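Local coordinates for 3'-5'-exonuclease (Saccharomyces cerevisiae, PDB 3E2V), which probably cuts double-stranded DNA as an endonuclease and trims it from the 3' end as a metal-dependent exonuclease, at residues A[210-223]-A[239-252]. Residues are numbered along the deposited sequence; the frame is centred on the assembly and turned at random.
Sequences FVQILERFVVGFTD and SGFYKFHPDRKLVV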
loop_
_atom_site.group_PDB
_atom_site.type_symbol
_atom_site.label_atom_id
_atom_site.label_comp_id
_atom_site.label_asym_id
_atom_site.label_seq_id
_atom_site.Cartn_x
_atom_site.Cartn_y
_atom_site.Cartn_z
ATOM N N PHE A 210 10.702 -12.066 6.061
ATOM C CA PHE A 210 10.472 -10.611 6.030
ATOM C C PHE A 210 11.095 -9.997 7.275
ATOM O O PHE A 210 11.851 -9.025 7.190
ATOM C CB PHE A 210 8.953 -10.413 5.989
ATOM C CG PHE A 210 8.464 -8.979 5.960
ATOM C CD1 PHE A 210 8.455 -8.247 4.773
ATOM C CD2 PHE A 210 7.872 -8.421 7.090
ATOM C CE1 PHE A 210 7.914 -6.948 4.732
ATOM C CE2 PHE A 210 7.336 -7.117 7.063
ATOM C CZ PHE A 210 7.378 -6.383 5.873
ATOM N N VAL A 211 10.816 -10.594 8.436
ATOM C CA VAL A 211 11.381 -10.104 9.699
ATOM C C VAL A 211 12.898 -10.257 9.723
ATOM O O VAL A 211 13.600 -9.361 10.191
ATOM C CB VAL A 211 10.701 -10.797 10.906
ATOM C CG1 VAL A 211 11.490 -10.558 12.213
ATOM C CG2 VAL A 211 9.266 -10.277 11.051
ATOM N N GLN A 212 13.406 -11.380 9.208
ATOM C CA GLN A 212 14.843 -11.606 9.177
ATOM C C GLN A 212 15.566 -10.488 8.405
ATOM O O GLN A 212 16.594 -9.976 8.853
ATOM C CB GLN A 212 15.145 -12.972 8.562
ATOM C CG GLN A 212 16.620 -13.339 8.606
ATOM C CD GLN A 212 16.909 -14.688 7.981
ATOM O OE1 GLN A 212 17.671 -15.483 8.535
ATOM N NE2 GLN A 212 16.325 -14.948 6.815
ATOM N N ILE A 213 15.037 -10.109 7.242
ATOM C CA ILE A 213 15.673 -9.056 6.456
ATOM C C ILE A 213 15.551 -7.709 7.165
ATOM O O ILE A 213 16.542 -6.973 7.324
ATOM C CB ILE A 213 15.065 -9.000 5.051
ATOM C CG1 ILE A 213 15.554 -10.206 4.250
ATOM C CG2 ILE A 213 15.480 -7.724 4.326
ATOM C CD1 ILE A 213 14.750 -10.519 2.997
ATOM N N LEU A 214 14.345 -7.370 7.610
ATOM C CA LEU A 214 14.161 -6.082 8.264
ATOM C C LEU A 214 14.951 -5.926 9.556
ATOM O O LEU A 214 15.415 -4.817 9.869
ATOM C CB LEU A 214 12.671 -5.805 8.518
ATOM C CG LEU A 214 11.874 -5.540 7.240
ATOM C CD1 LEU A 214 10.382 -5.576 7.546
ATOM C CD2 LEU A 214 12.245 -4.190 6.647
ATOM N N GLU A 215 15.094 -7.016 10.307
ATOM C CA GLU A 215 15.826 -6.949 11.576
ATOM C C GLU A 215 17.259 -6.483 11.367
ATOM O O GLU A 215 17.801 -5.748 12.221
ATOM C CB GLU A 215 15.798 -8.292 12.299
ATOM C CG GLU A 215 16.352 -8.244 13.709
ATOM C CD GLU A 215 17.846 -8.554 13.766
ATOM O OE1 GLU A 215 18.453 -8.873 12.718
ATOM O OE2 GLU A 215 18.416 -8.486 14.882
ATOM N N ARG A 216 17.877 -6.900 10.256
ATOM C CA ARG A 216 19.247 -6.453 9.978
ATOM C C ARG A 216 19.338 -4.939 9.796
ATOM O O ARG A 216 20.320 -4.314 10.202
ATOM C CB ARG A 216 19.847 -7.182 8.775
ATOM C CG ARG A 216 20.117 -8.638 9.079
ATOM C CD ARG A 216 21.103 -9.247 8.090
ATOM N NE ARG A 216 20.724 -9.003 6.703
ATOM C CZ ARG A 216 19.914 -9.785 5.987
ATOM N NH1 ARG A 216 19.397 -10.900 6.503
ATOM N NH2 ARG A 216 19.627 -9.458 4.745
ATOM N N PHE A 217 18.309 -4.338 9.192
ATOM C CA PHE A 217 18.262 -2.890 9.047
ATOM C C PHE A 217 17.838 -2.179 10.344
ATOM O O PHE A 217 18.239 -1.047 10.586
ATOM C CB PHE A 217 17.288 -2.525 7.925
ATOM C CG PHE A 217 17.807 -2.828 6.540
ATOM C CD1 PHE A 217 18.447 -1.834 5.783
ATOM C CD2 PHE A 217 17.686 -4.108 5.994
ATOM C CE1 PHE A 217 18.940 -2.119 4.501
ATOM C CE2 PHE A 217 18.159 -4.388 4.702
ATOM C CZ PHE A 217 18.797 -3.399 3.965
ATOM N N VAL A 218 17.008 -2.832 11.158
ATOM C CA VAL A 218 16.600 -2.249 12.440
ATOM C C VAL A 218 17.805 -2.130 13.386
ATOM O O VAL A 218 18.002 -1.079 14.021
ATOM C CB VAL A 218 15.446 -3.076 13.095
ATOM C CG1 VAL A 218 15.255 -2.684 14.573
ATOM C CG2 VAL A 218 14.142 -2.882 12.309
ATOM N N VAL A 219 18.621 -3.189 13.442
ATOM C CA VAL A 219 19.820 -3.215 14.306
ATOM C C VAL A 219 21.009 -2.545 13.645
ATOM O O VAL A 219 21.794 -1.878 14.324
ATOM C CB VAL A 219 20.184 -4.648 14.718
ATOM C CG1 VAL A 219 21.490 -4.659 15.544
ATOM C CG2 VAL A 219 19.022 -5.241 15.512
ATOM N N GLY A 220 21.116 -2.693 12.326
ATOM C CA GLY A 220 22.247 -2.176 11.547
ATOM C C GLY A 220 23.164 -3.289 11.060
ATOM O O GLY A 220 23.387 -4.274 11.765
ATOM N N PHE A 221 23.655 -3.155 9.832
ATOM C CA PHE A 221 24.658 -4.099 9.309
ATOM C C PHE A 221 25.530 -3.406 8.284
ATOM O O PHE A 221 25.152 -2.383 7.723
ATOM C CB PHE A 221 24.002 -5.337 8.685
ATOM C CG PHE A 221 23.351 -5.065 7.358
ATOM C CD1 PHE A 221 23.978 -5.400 6.165
ATOM C CD2 PHE A 221 22.109 -4.443 7.317
ATOM C CE1 PHE A 221 23.353 -5.127 4.939
ATOM C CE2 PHE A 221 21.490 -4.162 6.117
ATOM C CZ PHE A 221 22.099 -4.511 4.928
ATOM N N THR A 222 26.693 -4.000 8.027
ATOM C CA THR A 222 27.661 -3.446 7.098
ATOM C C THR A 222 27.741 -4.310 5.846
ATOM O O THR A 222 27.892 -5.527 5.935
ATOM C CB THR A 222 29.048 -3.315 7.778
ATOM O OG1 THR A 222 28.915 -2.467 8.921
ATOM C CG2 THR A 222 30.071 -2.690 6.824
ATOM N N ASP A 223 27.600 -3.659 4.689
ATOM C CA ASP A 223 27.637 -4.339 3.398
ATOM C C ASP A 223 28.990 -4.071 2.745
ATOM O O ASP A 223 29.143 -3.111 1.993
ATOM C CB ASP A 223 26.503 -3.824 2.508
ATOM C CG ASP A 223 26.490 -4.475 1.130
ATOM O OD1 ASP A 223 27.125 -5.524 0.921
ATOM O OD2 ASP A 223 25.833 -3.912 0.234
ATOM N N SER A 239 31.092 3.924 4.610
ATOM C CA SER A 239 31.236 2.842 5.590
ATOM C C SER A 239 30.553 1.552 5.173
ATOM O O SER A 239 30.984 0.468 5.571
ATOM C CB SER A 239 30.711 3.272 6.966
ATOM O OG SER A 239 29.292 3.383 6.958
ATOM N N GLY A 240 29.483 1.663 4.390
ATOM C CA GLY A 240 28.671 0.499 4.046
ATOM C C GLY A 240 27.683 0.090 5.132
ATOM O O GLY A 240 27.072 -0.982 5.043
ATOM N N PHE A 241 27.578 0.918 6.175
ATOM C CA PHE A 241 26.695 0.637 7.311
ATOM C C PHE A 241 25.276 1.128 7.029
ATOM O O PHE A 241 25.033 2.330 6.849
ATOM C CB PHE A 241 27.243 1.279 8.592
ATOM C CG PHE A 241 26.442 0.966 9.831
ATOM C CD1 PHE A 241 26.420 -0.307 10.361
ATOM C CD2 PHE A 241 25.747 1.971 10.480
ATOM C CE1 PHE A 241 25.698 -0.598 11.522
ATOM C CE2 PHE A 241 25.015 1.693 11.637
ATOM C CZ PHE A 241 24.994 0.405 12.157
ATOM N N TYR A 242 24.357 0.168 6.999
ATOM C CA TYR A 242 22.930 0.410 6.773
ATOM C C TYR A 242 22.156 0.229 8.076
ATOM O O TYR A 242 22.194 -0.849 8.667
ATOM C CB TYR A 242 22.387 -0.573 5.746
ATOM C CG TYR A 242 22.877 -0.293 4.342
ATOM C CD1 TYR A 242 22.237 0.653 3.550
ATOM C CD2 TYR A 242 23.990 -0.953 3.825
ATOM C CE1 TYR A 242 22.673 0.934 2.269
ATOM C CE2 TYR A 242 24.439 -0.682 2.543
ATOM C CZ TYR A 242 23.770 0.261 1.771
ATOM O OH TYR A 242 24.196 0.538 0.495
ATOM N N LYS A 243 21.433 1.267 8.496
ATOM C CA LYS A 243 20.544 1.160 9.654
ATOM C C LYS A 243 19.384 2.125 9.494
ATOM O O LYS A 243 19.601 3.289 9.170
ATOM C CB LYS A 243 21.295 1.458 10.981
ATOM C CG LYS A 243 20.452 1.196 12.215
ATOM C CD LYS A 243 21.190 1.551 13.502
ATOM C CE LYS A 243 20.327 1.148 14.698
ATOM N NZ LYS A 243 20.925 1.610 15.999
ATOM N N PHE A 244 18.161 1.663 9.743
ATOM C CA PHE A 244 17.031 2.580 9.698
ATOM C C PHE A 244 17.186 3.711 10.716
ATOM O O PHE A 244 17.599 3.502 11.864
ATOM C CB PHE A 244 15.720 1.873 10.011
ATOM C CG PHE A 244 15.273 0.855 8.993
ATOM C CD1 PHE A 244 15.541 0.980 7.623
ATOM C CD2 PHE A 244 14.489 -0.201 9.419
ATOM C CE1 PHE A 244 15.069 0.009 6.703
ATOM C CE2 PHE A 244 14.009 -1.160 8.509
ATOM C CZ PHE A 244 14.291 -1.044 7.146
ATOM N N HIS A 245 16.818 4.915 10.289
ATOM C CA HIS A 245 16.694 6.027 11.213
ATOM C C HIS A 245 15.771 5.651 12.378
ATOM O O HIS A 245 14.774 4.959 12.162
ATOM C CB HIS A 245 16.104 7.222 10.465
ATOM C CG HIS A 245 16.183 8.507 11.229
ATOM N ND1 HIS A 245 15.265 8.855 12.192
ATOM C CD2 HIS A 245 17.068 9.532 11.166
ATOM C CE1 HIS A 245 15.586 10.031 12.704
ATOM N NE2 HIS A 245 16.674 10.464 12.097
ATOM N N PRO A 246 16.081 6.084 13.618
ATOM C CA PRO A 246 15.254 5.640 14.735
ATOM C C PRO A 246 13.803 6.120 14.659
ATOM O O PRO A 246 12.952 5.542 15.334
ATOM C CB PRO A 246 15.971 6.231 15.967
ATOM C CG PRO A 246 16.740 7.373 15.441
ATOM C CD PRO A 246 17.192 6.949 14.072
ATOM N N ASP A 247 13.530 7.141 13.848
ATOM C CA ASP A 247 12.155 7.622 13.661
ATOM C C ASP A 247 11.487 7.166 12.357
ATOM O O ASP A 247 10.347 7.540 12.086
ATOM C CB ASP A 247 12.083 9.145 13.792
ATOM C CG ASP A 247 12.576 9.647 15.152
ATOM O OD1 ASP A 247 12.278 9.012 16.187
ATOM O OD2 ASP A 247 13.248 10.704 15.175
ATOM N N ARG A 248 12.176 6.363 11.552
ATOM C CA ARG A 248 11.565 5.878 10.306
ATOM C C ARG A 248 10.397 4.939 10.608
ATOM O O ARG A 248 10.505 4.011 11.429
ATOM C CB ARG A 248 12.606 5.179 9.415
ATOM C CG ARG A 248 12.021 4.203 8.396
ATOM C CD ARG A 248 13.086 3.780 7.404
ATOM N NE ARG A 248 13.001 4.568 6.178
ATOM C CZ ARG A 248 13.797 4.391 5.131
ATOM N NH1 ARG A 248 14.788 3.508 5.176
ATOM N NH2 ARG A 248 13.614 5.098 4.027
ATOM N N LYS A 249 9.276 5.199 9.935
ATOM C CA LYS A 249 8.074 4.388 10.131
ATOM C C LYS A 249 8.019 3.265 9.106
ATOM O O LYS A 249 8.416 3.443 7.946
ATOM C CB LYS A 249 6.808 5.257 10.079
ATOM C CG LYS A 249 6.839 6.483 11.022
ATOM C CD LYS A 249 7.070 6.126 12.483
ATOM C CE LYS A 249 6.909 7.356 13.391
ATOM N NZ LYS A 249 7.914 8.435 13.138
ATOM N N LEU A 250 7.544 2.109 9.553
ATOM C CA LEU A 250 7.586 0.877 8.790
ATOM C C LEU A 250 6.154 0.362 8.728
ATOM O O LEU A 250 5.658 -0.201 9.691
ATOM C CB LEU A 250 8.483 -0.138 9.518
ATOM C CG LEU A 250 9.915 0.337 9.806
ATOM C CD1 LEU A 250 10.655 -0.693 10.643
ATOM C CD2 LEU A 250 10.684 0.608 8.518
ATOM N N VAL A 251 5.490 0.589 7.598
ATOM C CA VAL A 251 4.065 0.302 7.480
ATOM C C VAL A 251 3.867 -1.006 6.745
ATOM O O VAL A 251 4.271 -1.139 5.580
ATOM C CB VAL A 251 3.342 1.454 6.746
ATOM C CG1 VAL A 251 1.871 1.108 6.512
ATOM C CG2 VAL A 251 3.492 2.773 7.526
ATOM N N VAL A 252 3.278 -1.983 7.441
ATOM C CA VAL A 252 2.979 -3.265 6.830
ATOM C C VAL A 252 1.556 -3.230 6.275
ATOM O O VAL A 252 0.582 -3.388 7.022
ATOM C CB VAL A 252 3.182 -4.439 7.842
ATOM C CG1 VAL A 252 2.948 -5.803 7.144
ATOM C CG2 VAL A 252 4.568 -4.381 8.504
HETATM O O HOH W 1 16.842 1.370 13.508
HETATM O O HOH W 2 25.767 -1.393 -0.497
#
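Phe244 presents one face of its ring to Phe217 of helix 207-219. CB of Phe217 sits 3.5 Å from the centroid of the Phe244 ring, 14° off the normal, a close CH-pi contact. The Phe217 and Phe244 rings are tilted only modestly against each other, but they are offset and hardly overlap; the contact over the face is made by CB. CD2 of Leu214 meets the Phe244 ring at its edge, 3.8 Å from CZ. CG2 of Val218 packs near CD2 of the same ring. CG of Phe244 lies beside its own backbone N (chi1 -67°), and this brings the ring against the helix. With an alanine at Phe244 the ring is gone, which is likely to open a gap beside Leu214 and Val218 and leave CB of Phe217 without an aromatic face to rest on. Farther along, CB of Tyr242 packs against CE2 of Phe221 at 3.7 Å, and CB of Asp223 meets the edge of the Tyr242 ring.

The fold is the TIM barrel of the TatD-type hydrolases. Helix 207-219 and strand 250-252 belong to one beta-alpha-beta crossover that starts from strand 199-204. Strands 221-222 and 241-242 pair as a short two-stranded antiparallel sheet within the connection, joined by a long loop. At the barrel end, Phe210 CE2 meets Val252 CG2, one residue before the magnesium ligand His253.

Backbone bonds hold the two strands. Phe221 and Tyr242 are a hydrogen-bonded pair, with Tyr242 N to Phe221 O at 2.8 Å and a nearly straight N-H...O angle of 169°. Asp223 N donates to Gly240 O. Beyond the strands, Phe244 N donates to Phe217 O (2.8 Å), tying the chain to the end of the helix. Gly220 has positive phi, and a CB there would clash with Phe241 CZ.

Two waters add bridges. One donates to both Val218 O and Phe244 O. The other joins Asp223 OD2 to Tyr242 OH; Lys186 forms a salt bridge with the same carboxylate oxygen.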